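PDB 3H7T: group 3 allergen SMIPP-S YvT004A06 from Sarcoptes scabiei type hominis, which probably lacks proteolytic activity, being an inactivated paralogue of the trypsin-like serine proteases that keeps their fold. Local coordinates for residues L80-N85 and K163-D167. Sequence-based numbering, arbitrary orientation.
Sequences LTMQNN and KYIYD. With ZN (zinc ion), chain C.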
ATOM      1  N   LEU A  80       2.931  11.230 -13.294  1.00 29.14           N
ATOM      2  CA  LEU A  80       3.782  12.412 -13.104  1.00 29.63           C
ATOM      3  C   LEU A  80       3.673  13.001 -11.701  1.00 29.66           C
ATOM      4  O   LEU A  80       4.681  13.349 -11.081  1.00 30.32           O
ATOM      5  CB  LEU A  80       3.501  13.482 -14.162  1.00 30.69           C
ATOM      6  CG  LEU A  80       3.990  13.204 -15.588  1.00 34.99           C
ATOM      7  CD1 LEU A  80       3.592  14.348 -16.516  1.00 37.29           C
ATOM      8  CD2 LEU A  80       5.500  12.948 -15.639  1.00 37.25           C
ATOM      9  N   THR A  81       2.450  13.103 -11.198  1.00 29.19           N
ATOM     10  CA  THR A  81       2.211  13.633  -9.862  1.00 27.96           C
ATOM     11  C   THR A  81       1.939  12.499  -8.888  1.00 27.38           C
ATOM     12  O   THR A  81       1.864  12.718  -7.682  1.00 27.88           O
ATOM     13  CB  THR A  81       0.996  14.563  -9.856  1.00 27.51           C
ATOM     14  OG1 THR A  81      -0.113  13.887 -10.465  1.00 28.24           O
ATOM     15  CG2 THR A  81       1.303  15.833 -10.625  1.00 27.77           C
ATOM     16  N   MET A  82       1.781  11.294  -9.434  1.00 26.97           N
ATOM     17  CA  MET A  82       1.395  10.098  -8.678  1.00 26.88           C
ATOM     18  C   MET A  82       0.008  10.231  -8.032  1.00 26.93           C
ATOM     19  O   MET A  82      -0.295   9.579  -7.024  1.00 27.70           O
ATOM     20  CB  MET A  82       2.479   9.702  -7.674  1.00 26.77           C
ATOM     21  CG  MET A  82       3.835   9.428  -8.354  1.00 30.68           C
ATOM     22  SD  MET A  82       5.014   8.565  -7.307  1.00 38.17           S
ATOM     23  CE  MET A  82       4.293   6.932  -7.266  1.00 36.95           C
ATOM     24  N   GLN A  83      -0.830  11.067  -8.640  1.00 26.66           N
ATOM     25  CA  GLN A  83      -2.209  11.271  -8.185  1.00 26.86           C
ATOM     26  C   GLN A  83      -3.014  10.007  -8.383  1.00 25.71           C
ATOM     27  O   GLN A  83      -2.845   9.310  -9.390  1.00 26.29           O
ATOM     28  CB  GLN A  83      -2.879  12.379  -8.995  1.00 28.24           C
ATOM     29  CG  GLN A  83      -2.764  13.766  -8.414  1.00 32.71           C
ATOM     30  CD  GLN A  83      -3.614  14.774  -9.171  1.00 36.39           C
ATOM     31  OE1 GLN A  83      -3.333  15.970  -9.144  1.00 46.38           O
ATOM     32  NE2 GLN A  83      -4.666  14.297  -9.843  1.00 34.36           N
ATOM     33  N   ASN A  84      -3.909   9.731  -7.436  1.00 24.68           N
ATOM     34  CA  ASN A  84      -4.821   8.587  -7.526  1.00 23.65           C
ATOM     35  C   ASN A  84      -4.047   7.276  -7.654  1.00 22.01           C
ATOM     36  O   ASN A  84      -4.406   6.400  -8.438  1.00 19.27           O
ATOM     37  CB  ASN A  84      -5.784   8.755  -8.708  1.00 24.39           C
ATOM     38  CG  ASN A  84      -6.322  10.173  -8.831  1.00 26.32           C
ATOM     39  OD1 ASN A  84      -6.731  10.789  -7.843  1.00 26.45           O
ATOM     40  ND2 ASN A  84      -6.303  10.705 -10.049  1.00 25.93           N
ATOM     41  N   ASN A  85      -2.986   7.159  -6.856  1.00 21.74           N
ATOM     42  CA  ASN A  85      -2.066   6.031  -6.927  1.00 21.29           C
ATOM     43  C   ASN A  85      -2.610   4.801  -6.185  1.00 21.60           C
ATOM     44  O   ASN A  85      -2.091   4.400  -5.141  1.00 20.82           O
ATOM     45  CB  ASN A  85      -0.698   6.476  -6.388  1.00 21.39           C
ATOM     46  CG  ASN A  85       0.374   5.404  -6.491  1.00 20.97           C
ATOM     47  OD1 ASN A  85       0.212   4.388  -7.169  1.00 18.75           O
ATOM     48  ND2 ASN A  85       1.486   5.634  -5.801  1.00 18.68           N
ATOM     49  N   LYS A 163       4.283  18.751  -5.447  1.00 25.84           N
ATOM     50  CA  LYS A 163       3.296  18.183  -6.381  1.00 26.30           C
ATOM     51  C   LYS A 163       2.775  16.797  -5.967  1.00 25.95           C
ATOM     52  O   LYS A 163       1.683  16.394  -6.379  1.00 24.61           O
ATOM     53  CB  LYS A 163       3.881  18.098  -7.800  1.00 27.03           C
ATOM     54  CG  LYS A 163       4.926  16.973  -7.967  1.00 31.16           C
ATOM     55  CD  LYS A 163       5.247  16.664  -9.415  1.00 37.79           C
ATOM     56  CE  LYS A 163       6.465  17.426  -9.889  1.00 39.79           C
ATOM     57  NZ  LYS A 163       6.859  16.973 -11.249  1.00 48.69           N
ATOM     58  N   TYR A 164       3.565  16.064  -5.179  1.00 24.77           N
ATOM     59  CA  TYR A 164       3.166  14.734  -4.705  1.00 22.73           C
ATOM     60  C   TYR A 164       2.187  14.771  -3.535  1.00 22.33           C
ATOM     61  O   TYR A 164       1.563  13.749  -3.223  1.00 23.26           O
ATOM     62  CB  TYR A 164       4.394  13.894  -4.316  1.00 22.24           C
ATOM     63  CG  TYR A 164       5.361  13.653  -5.460  1.00 26.42           C
ATOM     64  CD1 TYR A 164       4.930  13.064  -6.651  1.00 27.08           C
ATOM     65  CD2 TYR A 164       6.699  14.017  -5.350  1.00 26.80           C
ATOM     66  CE1 TYR A 164       5.815  12.843  -7.706  1.00 33.25           C
ATOM     67  CE2 TYR A 164       7.597  13.797  -6.399  1.00 31.69           C
ATOM     68  CZ  TYR A 164       7.145  13.214  -7.572  1.00 32.65           C
ATOM     69  OH  TYR A 164       8.019  12.996  -8.611  1.00 35.06           O
ATOM     70  N   ILE A 165       2.052  15.934  -2.896  1.00 21.58           N
ATOM     71  CA  ILE A 165       1.207  16.076  -1.698  1.00 20.58           C
ATOM     72  C   ILE A 165      -0.098  16.805  -2.036  1.00 22.50           C
ATOM     73  O   ILE A 165      -0.095  17.970  -2.461  1.00 22.46           O
ATOM     74  CB  ILE A 165       1.954  16.812  -0.539  1.00 20.27           C
ATOM     75  CG1 ILE A 165       3.415  16.307  -0.391  1.00 22.18           C
ATOM     76  CG2 ILE A 165       1.158  16.739   0.776  1.00 20.83           C
ATOM     77  CD1 ILE A 165       3.546  14.851   0.050  1.00 17.99           C
ATOM     78  N   TYR A 166      -1.211  16.114  -1.831  1.00 22.88           N
ATOM     79  CA  TYR A 166      -2.535  16.654  -2.175  1.00 23.15           C
ATOM     80  C   TYR A 166      -3.564  15.983  -1.251  1.00 22.08           C
ATOM     81  O   TYR A 166      -3.191  15.133  -0.443  1.00 23.13           O
ATOM     82  CB  TYR A 166      -2.816  16.441  -3.676  1.00 22.06           C
ATOM     83  CG  TYR A 166      -3.061  15.006  -4.071  1.00 25.84           C
ATOM     84  CD1 TYR A 166      -4.338  14.580  -4.430  1.00 21.31           C
ATOM     85  CD2 TYR A 166      -2.027  14.064  -4.071  1.00 22.68           C
ATOM     86  CE1 TYR A 166      -4.578  13.269  -4.779  1.00 22.80           C
ATOM     87  CE2 TYR A 166      -2.260  12.747  -4.426  1.00 18.44           C
ATOM     88  CZ  TYR A 166      -3.539  12.354  -4.771  1.00 25.56           C
ATOM     89  OH  TYR A 166      -3.803  11.050  -5.106  1.00 20.20           O
ATOM     90  N   ASP A 167      -4.839  16.346  -1.345  1.00 22.12           N
ATOM     91  CA  ASP A 167      -5.834  15.845  -0.383  1.00 21.80           C
ATOM     92  C   ASP A 167      -6.031  14.328  -0.421  1.00 21.66           C
ATOM     93  O   ASP A 167      -6.505  13.731   0.554  1.00 22.39           O
ATOM     94  CB  ASP A 167      -7.190  16.542  -0.550  1.00 21.60           C
ATOM     95  CG  ASP A 167      -7.130  18.038  -0.277  1.00 25.72           C
ATOM     96  OD1 ASP A 167      -6.270  18.510   0.506  1.00 20.19           O
ATOM     97  OD2 ASP A 167      -7.978  18.753  -0.846  1.00 22.63           O
TER
HETATM   98 ZN    ZN C 236      -5.749  20.375   0.109  1.00 41.13          ZN
HETATM   99  O   HOH W   1       1.398  11.487  -4.742  1.00 24.48           O
HETATM  100  O   HOH W   2      -1.941   9.211  -5.008  1.00 22.01           O
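Start with Y166, which loses more surface here than any other residue. Its hydroxyl meets the backbone of the loop 80-85: N84 N donates to Y166 OH at 2.7 Å, nearly straight. Water 2, 2.6 Å from Y166 OH, gives a hydrogen bond to M82 O (2.6 Å) and takes one from N85 N (3.0 Å), so the phenol and one water together serve three backbone groups of the turn. Y220 hydrogen-bonds to both Y166 OH and N84 OD1, tying the two segments through a third residue. Across the ring face lies Q83, its CG 4.0 Å from the Y166 centroid and close to the ring normal, a CH-pi contact.

Y164 and T81 make the second half, where the two backbones come nearest (CA to CA 5.4 Å). T81 O approaches the edge of the Y164 ring, 3.3 Å from CD1, and water 1 sits between the backbones, within hydrogen-bonding distance of T81 O (3.2 Å) and Y164 O (2.7 Å). M82 adds a Met-aromatic contact, SD lying obliquely 5.1 Å from the Y164 centroid.

In this chymotrypsin-type fold, the contact joins the loop before strand 87-91 of the first barrel to the one before strand 169-172 of the second. By sequence, N85 takes the place of the catalytic aspartate of trypsins and Q41, its hydrogen-bond partner, that of the histidine. Beyond Y166, D167 OD1 binds zinc at 2.0 Å. With its hydroxyl linked to main-chain atoms of M82, N84 and N85, directly or through water, Y166 depends for its position on the loop's backbone path, while Q83 packs on its ring and Y220 adds a side-chain link.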